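Local coordinates for putative TOXIN related protein (Parabacteroides distasonis ATCC 8503, PDB 3K0Y), which is of unknown function but belongs to the NigD-like family, pairing an N-terminal OB domain with a C-terminal beta sandwich domain, at residues D104-Y109 with F152-Y157; G118-Y123 with V169-S174; G22-Y27 with Y46-N51. One frame throughout, in Å; residues are numbered along the deposited sequence.

Contact 1: residues D104-Y109 with F152-Y157; sequences DPVSIY and FRHNAY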
# COMPACT_ATOMS: atom_id res chain seq x y z
N ASP A 104 -10.46 -10.13 11.74
CA ASP A 104 -11.66 -9.35 11.57
C ASP A 104 -11.87 -9.11 10.07
O ASP A 104 -11.03 -8.50 9.42
CB ASP A 104 -11.55 -8.05 12.33
CG ASP A 104 -11.65 -8.26 13.83
OD1 ASP A 104 -12.62 -8.91 14.27
OD2 ASP A 104 -10.78 -7.77 14.57
N PRO A 105 -13.00 -9.56 9.53
CA PRO A 105 -13.16 -9.49 8.09
C PRO A 105 -13.16 -8.08 7.51
O PRO A 105 -13.44 -7.09 8.17
CB PRO A 105 -14.49 -10.24 7.84
CG PRO A 105 -15.24 -10.08 9.12
CD PRO A 105 -14.17 -10.18 10.18
N VAL A 106 -12.77 -8.01 6.25
CA VAL A 106 -12.84 -6.80 5.44
C VAL A 106 -13.47 -7.13 4.09
O VAL A 106 -13.64 -8.31 3.71
CB VAL A 106 -11.44 -6.22 5.19
CG1 VAL A 106 -10.66 -5.93 6.56
CG2 VAL A 106 -10.64 -7.14 4.27
N SER A 107 -13.73 -6.06 3.35
CA SER A 107 -14.23 -6.12 1.98
C SER A 107 -13.19 -5.50 1.01
O SER A 107 -12.80 -4.34 1.19
CB SER A 107 -15.49 -5.28 1.98
OG SER A 107 -16.13 -5.34 0.76
N ILE A 108 -12.69 -6.26 0.04
CA ILE A 108 -11.86 -5.70 -1.02
C ILE A 108 -12.42 -6.10 -2.41
O ILE A 108 -12.52 -7.26 -2.72
CB ILE A 108 -10.41 -6.17 -0.90
CG1 ILE A 108 -9.82 -5.91 0.51
CG2 ILE A 108 -9.53 -5.47 -1.90
CD1 ILE A 108 -8.45 -6.57 0.72
N TYR A 109 -12.81 -5.15 -3.24
CA TYR A 109 -13.28 -5.49 -4.56
C TYR A 109 -12.07 -5.59 -5.47
O TYR A 109 -10.99 -5.05 -5.19
CB TYR A 109 -14.22 -4.45 -5.07
CG TYR A 109 -15.55 -4.53 -4.40
CD1 TYR A 109 -15.75 -4.09 -3.07
CD2 TYR A 109 -16.62 -5.10 -5.07
CE1 TYR A 109 -17.01 -4.20 -2.45
CE2 TYR A 109 -17.84 -5.20 -4.48
CZ TYR A 109 -18.05 -4.76 -3.17
OH TYR A 109 -19.32 -4.93 -2.67
N PHE A 152 -3.14 -10.25 4.06
CA PHE A 152 -3.55 -8.97 4.50
C PHE A 152 -4.37 -9.20 5.74
O PHE A 152 -5.36 -9.88 5.72
CB PHE A 152 -4.38 -8.25 3.43
CG PHE A 152 -4.96 -6.95 3.90
CD1 PHE A 152 -4.13 -5.91 4.27
CD2 PHE A 152 -6.31 -6.78 3.99
CE1 PHE A 152 -4.66 -4.71 4.71
CE2 PHE A 152 -6.86 -5.58 4.41
CZ PHE A 152 -6.03 -4.52 4.77
N ARG A 153 -3.95 -8.58 6.83
CA ARG A 153 -4.52 -8.82 8.13
C ARG A 153 -5.12 -7.53 8.72
O ARG A 153 -4.59 -6.42 8.51
CB ARG A 153 -3.40 -9.35 9.01
CG ARG A 153 -2.88 -10.69 8.56
CD ARG A 153 -3.71 -11.68 9.22
NE ARG A 153 -3.19 -13.03 9.15
CZ ARG A 153 -3.64 -14.00 9.92
NH1 ARG A 153 -4.58 -13.75 10.81
NH2 ARG A 153 -3.18 -15.21 9.78
N HIS A 154 -6.26 -7.70 9.41
CA HIS A 154 -7.01 -6.62 10.02
C HIS A 154 -7.45 -7.04 11.40
O HIS A 154 -8.12 -8.10 11.55
CB HIS A 154 -8.18 -6.25 9.13
CG HIS A 154 -9.22 -5.35 9.75
ND1 HIS A 154 -10.52 -5.75 9.92
CD2 HIS A 154 -9.17 -4.05 10.14
CE1 HIS A 154 -11.22 -4.76 10.44
NE2 HIS A 154 -10.43 -3.72 10.60
N ASN A 155 -7.04 -6.26 12.40
CA ASN A 155 -7.53 -6.43 13.78
C ASN A 155 -8.32 -5.20 14.21
O ASN A 155 -7.75 -4.14 14.33
CB ASN A 155 -6.37 -6.59 14.75
CG ASN A 155 -6.73 -7.37 15.99
OD1 ASN A 155 -7.84 -7.34 16.46
ND2 ASN A 155 -5.76 -8.11 16.51
N ALA A 156 -9.61 -5.38 14.45
CA ALA A 156 -10.53 -4.35 14.98
C ALA A 156 -10.59 -4.29 16.52
O ALA A 156 -11.25 -3.40 17.09
CB ALA A 156 -11.95 -4.61 14.44
N TYR A 157 -9.96 -5.27 17.18
CA TYR A 157 -9.98 -5.42 18.66
C TYR A 157 -11.43 -5.36 19.18
O TYR A 157 -12.27 -6.10 18.72
CB TYR A 157 -9.05 -4.38 19.36
CG TYR A 157 -7.60 -4.47 18.89
CD1 TYR A 157 -6.76 -5.50 19.32
CD2 TYR A 157 -7.10 -3.54 17.96
CE1 TYR A 157 -5.43 -5.57 18.87
CE2 TYR A 157 -5.79 -3.62 17.47
CZ TYR A 157 -4.96 -4.62 17.92
OH TYR A 157 -3.70 -4.66 17.43
O HOH W 1 -11.41 -8.18 17.32

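Contact 2: residues G118-Y123 with V169-S174; sequences GYLNIY and VAFNLS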
# COMPACT_ATOMS: atom_id res chain seq x y z
N GLY A 118 6.29 -0.29 -6.51
CA GLY A 118 6.90 -1.25 -5.54
C GLY A 118 6.09 -1.42 -4.24
O GLY A 118 6.53 -2.08 -3.27
N TYR A 119 4.88 -0.87 -4.22
CA TYR A 119 3.98 -1.04 -3.10
C TYR A 119 2.81 -1.88 -3.50
O TYR A 119 2.38 -1.84 -4.64
CB TYR A 119 3.44 0.30 -2.61
CG TYR A 119 4.51 1.19 -2.07
CD1 TYR A 119 5.25 1.99 -2.92
CD2 TYR A 119 4.77 1.26 -0.69
CE1 TYR A 119 6.23 2.83 -2.44
CE2 TYR A 119 5.76 2.08 -0.20
CZ TYR A 119 6.47 2.86 -1.09
OH TYR A 119 7.43 3.66 -0.63
N LEU A 120 2.28 -2.61 -2.53
CA LEU A 120 0.95 -3.15 -2.64
C LEU A 120 -0.01 -2.10 -2.04
O LEU A 120 0.07 -1.81 -0.86
CB LEU A 120 0.83 -4.47 -1.89
CG LEU A 120 -0.54 -5.13 -1.91
CD1 LEU A 120 -0.86 -5.67 -3.36
CD2 LEU A 120 -0.76 -6.21 -0.87
N ASN A 121 -0.95 -1.65 -2.85
CA ASN A 121 -1.91 -0.65 -2.51
C ASN A 121 -3.28 -1.28 -2.33
O ASN A 121 -3.69 -2.10 -3.14
CB ASN A 121 -1.97 0.38 -3.61
CG ASN A 121 -0.67 1.08 -3.82
OD1 ASN A 121 -0.35 2.02 -3.11
ND2 ASN A 121 0.12 0.64 -4.82
N ILE A 122 -3.96 -0.90 -1.26
CA ILE A 122 -5.23 -1.43 -0.95
C ILE A 122 -6.19 -0.34 -0.56
O ILE A 122 -5.83 0.57 0.16
CB ILE A 122 -5.17 -2.46 0.19
CG1 ILE A 122 -4.21 -3.60 -0.14
CG2 ILE A 122 -6.56 -3.04 0.42
CD1 ILE A 122 -4.02 -4.65 1.00
N TYR A 123 -7.40 -0.41 -1.12
CA TYR A 123 -8.59 0.31 -0.67
C TYR A 123 -9.56 -0.76 -0.20
O TYR A 123 -9.98 -1.61 -0.99
CB TYR A 123 -9.24 1.09 -1.83
CG TYR A 123 -10.50 1.87 -1.46
CD1 TYR A 123 -10.43 3.18 -1.00
CD2 TYR A 123 -11.76 1.28 -1.58
CE1 TYR A 123 -11.60 3.92 -0.67
CE2 TYR A 123 -12.93 1.98 -1.25
CZ TYR A 123 -12.84 3.30 -0.79
OH TYR A 123 -13.99 3.96 -0.46
N VAL A 169 -4.27 1.82 2.49
CA VAL A 169 -2.96 1.45 2.99
C VAL A 169 -2.04 1.14 1.80
O VAL A 169 -2.50 0.75 0.70
CB VAL A 169 -3.10 0.24 3.97
CG1 VAL A 169 -3.65 -1.05 3.21
CG2 VAL A 169 -1.80 -0.04 4.70
N ALA A 170 -0.75 1.26 2.03
CA ALA A 170 0.29 0.86 1.09
C ALA A 170 1.36 0.10 1.84
O ALA A 170 1.75 0.53 2.94
CB ALA A 170 0.90 2.09 0.43
N PHE A 171 1.76 -1.05 1.30
CA PHE A 171 2.83 -1.88 1.88
C PHE A 171 4.06 -1.93 0.96
O PHE A 171 3.97 -2.24 -0.23
CB PHE A 171 2.32 -3.31 2.14
CG PHE A 171 1.19 -3.37 3.14
CD1 PHE A 171 1.43 -3.24 4.50
CD2 PHE A 171 -0.11 -3.63 2.73
CE1 PHE A 171 0.40 -3.32 5.42
CE2 PHE A 171 -1.15 -3.75 3.68
CZ PHE A 171 -0.91 -3.58 4.98
N ASN A 172 5.22 -1.60 1.52
CA ASN A 172 6.45 -1.58 0.77
C ASN A 172 6.84 -3.03 0.52
O ASN A 172 6.99 -3.81 1.46
CB ASN A 172 7.51 -0.81 1.58
CG ASN A 172 8.75 -0.50 0.79
OD1 ASN A 172 9.19 -1.30 -0.03
ND2 ASN A 172 9.40 0.62 1.11
N LEU A 173 6.98 -3.40 -0.75
CA LEU A 173 7.32 -4.79 -1.10
C LEU A 173 8.80 -5.04 -1.30
O LEU A 173 9.20 -6.10 -1.76
CB LEU A 173 6.59 -5.22 -2.37
CG LEU A 173 5.08 -5.16 -2.27
CD1 LEU A 173 4.40 -5.54 -3.59
CD2 LEU A 173 4.60 -6.03 -1.15
N SER A 174 9.62 -4.07 -0.96
CA SER A 174 11.02 -4.15 -1.32
C SER A 174 11.77 -5.26 -0.56
O SER A 174 12.86 -5.58 -0.93
CB SER A 174 11.70 -2.78 -1.11
OG SER A 174 11.79 -2.49 0.27
O HOH W 2 -2.37 2.82 -1.26

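Contact 3: residues G22-Y27 with Y46-N51; sequences GNNVYY and YQPKPN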
# COMPACT_ATOMS: atom_id res chain seq x y z
N GLY A 22 15.33 17.85 0.47
CA GLY A 22 15.97 18.67 1.50
C GLY A 22 14.95 19.58 2.18
O GLY A 22 14.05 20.10 1.51
N ASN A 23 15.11 19.78 3.49
CA ASN A 23 14.13 20.48 4.33
C ASN A 23 12.71 19.93 4.09
O ASN A 23 12.43 18.77 4.35
CB ASN A 23 14.20 22.00 4.10
CG ASN A 23 15.57 22.58 4.40
OD1 ASN A 23 16.59 22.00 4.06
ND2 ASN A 23 15.58 23.76 5.02
N ASN A 24 11.81 20.77 3.57
CA ASN A 24 10.46 20.36 3.28
C ASN A 24 10.22 20.23 1.78
O ASN A 24 9.07 20.29 1.34
CB ASN A 24 9.46 21.36 3.88
CG ASN A 24 9.40 21.31 5.41
OD1 ASN A 24 10.05 20.46 6.06
ND2 ASN A 24 8.62 22.21 5.99
N VAL A 25 11.30 20.06 1.00
CA VAL A 25 11.21 19.87 -0.46
C VAL A 25 11.08 18.40 -0.85
O VAL A 25 11.75 17.52 -0.31
CB VAL A 25 12.44 20.48 -1.24
CG1 VAL A 25 12.33 20.23 -2.74
CG2 VAL A 25 12.58 21.98 -0.98
N TYR A 26 10.23 18.14 -1.84
CA TYR A 26 9.92 16.77 -2.26
C TYR A 26 9.35 16.76 -3.66
O TYR A 26 8.77 17.75 -4.10
CB TYR A 26 8.91 16.14 -1.29
CG TYR A 26 7.52 16.77 -1.32
CD1 TYR A 26 7.23 17.95 -0.61
CD2 TYR A 26 6.51 16.20 -2.07
CE1 TYR A 26 5.96 18.54 -0.65
CE2 TYR A 26 5.23 16.77 -2.12
CZ TYR A 26 4.96 17.93 -1.41
OH TYR A 26 3.69 18.45 -1.48
N TYR A 27 9.51 15.65 -4.36
CA TYR A 27 8.71 15.43 -5.57
C TYR A 27 7.83 14.19 -5.39
O TYR A 27 7.93 13.50 -4.40
CB TYR A 27 9.57 15.39 -6.83
CG TYR A 27 10.45 14.19 -7.01
CD1 TYR A 27 9.98 13.06 -7.65
CD2 TYR A 27 11.76 14.21 -6.59
CE1 TYR A 27 10.78 11.98 -7.84
CE2 TYR A 27 12.58 13.13 -6.79
CZ TYR A 27 12.09 12.03 -7.41
OH TYR A 27 12.90 10.95 -7.59
N TYR A 46 3.94 20.96 4.71
CA TYR A 46 3.89 19.51 4.60
C TYR A 46 5.28 18.96 4.85
O TYR A 46 6.26 19.48 4.31
CB TYR A 46 3.42 19.13 3.17
CG TYR A 46 3.39 17.64 2.94
CD1 TYR A 46 2.37 16.85 3.47
CD2 TYR A 46 4.41 17.01 2.25
CE1 TYR A 46 2.37 15.48 3.31
CE2 TYR A 46 4.40 15.64 2.07
CZ TYR A 46 3.38 14.87 2.61
OH TYR A 46 3.35 13.50 2.42
N GLN A 47 5.38 17.90 5.63
CA GLN A 47 6.67 17.30 5.93
C GLN A 47 6.84 15.99 5.13
O GLN A 47 6.21 15.00 5.42
CB GLN A 47 6.82 17.07 7.43
CG GLN A 47 8.19 16.45 7.86
CD GLN A 47 9.40 17.38 7.61
OE1 GLN A 47 10.38 16.97 6.96
NE2 GLN A 47 9.34 18.63 8.12
N PRO A 48 7.65 16.03 4.07
CA PRO A 48 7.83 14.83 3.31
C PRO A 48 8.68 13.85 4.08
O PRO A 48 9.57 14.26 4.83
CB PRO A 48 8.52 15.31 2.03
CG PRO A 48 9.20 16.62 2.41
CD PRO A 48 8.43 17.17 3.56
N LYS A 49 8.34 12.57 3.96
CA LYS A 49 9.04 11.49 4.61
C LYS A 49 9.47 10.46 3.56
O LYS A 49 8.81 10.31 2.55
CB LYS A 49 8.15 10.80 5.64
CG LYS A 49 7.80 11.64 6.86
CD LYS A 49 6.43 11.14 7.44
CE LYS A 49 5.93 12.05 8.58
NZ LYS A 49 4.43 12.14 8.50
N PRO A 50 10.58 9.76 3.82
CA PRO A 50 10.97 8.71 2.88
C PRO A 50 9.95 7.58 2.89
O PRO A 50 9.40 7.26 3.93
CB PRO A 50 12.31 8.21 3.47
CG PRO A 50 12.13 8.42 4.95
CD PRO A 50 11.43 9.77 5.03
N ASN A 51 9.67 7.01 1.73
CA ASN A 51 8.84 5.79 1.65
C ASN A 51 7.41 5.91 2.19
O ASN A 51 6.92 5.07 2.94
CB ASN A 51 9.62 4.66 2.31
CG ASN A 51 11.05 4.59 1.80
OD1 ASN A 51 11.99 4.86 2.54
ND2 ASN A 51 11.20 4.30 0.52

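Contact 1: residues D104-Y109 with F152-Y157
The imidazole of H154 meets the backbone carbonyl of D104 edge-on: H154 ND1 donates to D104 O at 2.8 Å, with the oxygen almost in the ring plane. The donor stands above the carbonyl plane of D104, 52° out of it. The CB of H154 points toward the D104-Y109 loop, and its CG, anti to the backbone N (chi1 168°), lies 3.6 Å from D104 O. H154 NE2 is hydrogen-bonded to ND1 of H134; both ring nitrogens are thus engaged, which should fix the ring's rotation. The main chains of D104 and H154 also join, D104 N donating to H154 O at 3.1 Å. D104 adds a third bond with its carboxylate, where A156 N reaches OD2 at 2.7 Å on the anti side, tilted 31° from the carboxylate plane. A water donates to this OD2 and to Y157 O, linking the aspartate to the end of a turn in which N155 OD1 accepts from Y157 N, an Asx turn. In the NigD-like C-terminal beta sandwich, these bonds tie the loop after helix 97-101 to the end of strand 149-155, while backbone bonds of V106 to W191 and of S107 to E125 connect it to both sheets. Farther along, V106 forks between two rings. Its CG1 lies obliquely against H154, 3.4 Å from ND1, whereas its CG2 comes to the rim of F152, near the ring plane and 4.1 Å from CE2. I108 CD1 also comes to this ring, at a slant, 3.9 Å from F152 CD2. F152 in turn makes an edge-to-face contact with F124 of strand 119-128.

Contact 2: residues G118-Y123 with V169-S174
L120 and F171 are a hydrogen-bonded antiparallel pair, and I122 and V169 are another; Y119-N172 and N121-A170 form the non-hydrogen-bonded pairs between and beside them. The strand axes run 164° apart, 4.4 Å at closest approach, and make a regular antiparallel ladder within one sheet of the C-terminal beta sandwich. Reciprocal bonds tie L120 to F171, with F171 N to L120 O at 2.8 Å, and likewise I122 to V169. One step past the Y119-N172 pair, L173 N donates to G118 O at 2.9 Å.

L120, I122, V169 and F171 face the sandwich interior, where F152, I136 and L138 of the other sheet meet members of this group. V169 CG1 sits between its backbone N and carbonyl carbon (chi1 64°) and packs 3.7 Å from I122 CB. The CD1 end of I122 comes to the rim of the F171 ring, 4.0 Å from CE2 and near the ring plane, while V169 CG2 lies above one face of that ring, offset toward its rim. L173 then folds its branched end against L120, its CD1 and CD2 about equally near L120 CB.

On the face bearing Y119 and N121, the tyrosine ring leans across N172, with CE2 3.8 Å from N172 CB. N121 has outside partners for both amide atoms, OD1 with R53 NH1 and ND2 with W114 O, and a water donates to OD1 and to V169 O. N172 OD1 accepts both S174 N, in an Asx turn, and S174 OG at 2.9 Å.

Contact 3: residues G22-Y27 with Y46-N51
One face of the Y26 ring is met by the ring of Y46, whose CE2 stands 4.2 Å above the plane and over the centre, while N24 O lies in the plane of the Y26 ring at its edge. Between the rings the nearest approach is from Y46 CD2 to Y26 CE1, 3.6 Å; the two planes are inclined obliquely, at 54°. P48 meets the root of the same tyrosine. Its CB is 3.4 Å from Y26 CB, and its CG leans on CD1, so the proline and the Y46 ring touch successive parts of one side chain. Y26 CG, between its backbone N and carbonyl carbon (chi1 67°), lies 3.8 Å from P48 CB. The remaining contacts involve the tight type II' turn from G22 to V25, closed by V25 N to G22 O at 2.8 Å. P48 CD rests 3.8 Å from N24 CA, and N24 CB lies 3.7 Å from Y46 O, which brings the Y46-N51 loop against the turn.

This packing belongs to the N-terminal OB domain, whose fold is a small closed beta barrel. The hairpin of strands 11-22 and 25-30 carries the turn, and the segment 46-51 runs on toward strand 52-62. Y26 touches V78 and I81 of strand 74-88 and P38 of strand 35-38; Y46 and P48 pack on V18 of strand 11-22, and Y46 OH is hydrogen-bonded to N83 OD1 of strand 74-88.

Overall arrangement
Contacts 1 and 2 share the core of the C-terminal sandwich, their centres about 16 Å apart. F152 and I108 both join them: F152 CD1 lies 3.5 Å from I122 CD1 and 3.7 Å from F171 CE2, and I108 CD1 stands 4.0 Å from I122 CG2. Contact 3 belongs to the OB domain, about 19 Å from contact 2 between centres, yet the 46-51 loop ends beside the ladder, with N51 CA 3.4 Å from Y119 OH. Contact 2 therefore sits between the other two. Contacts 1 and 3 lie on opposite sides of the chain's centre, their nearest atoms about 15 Å apart.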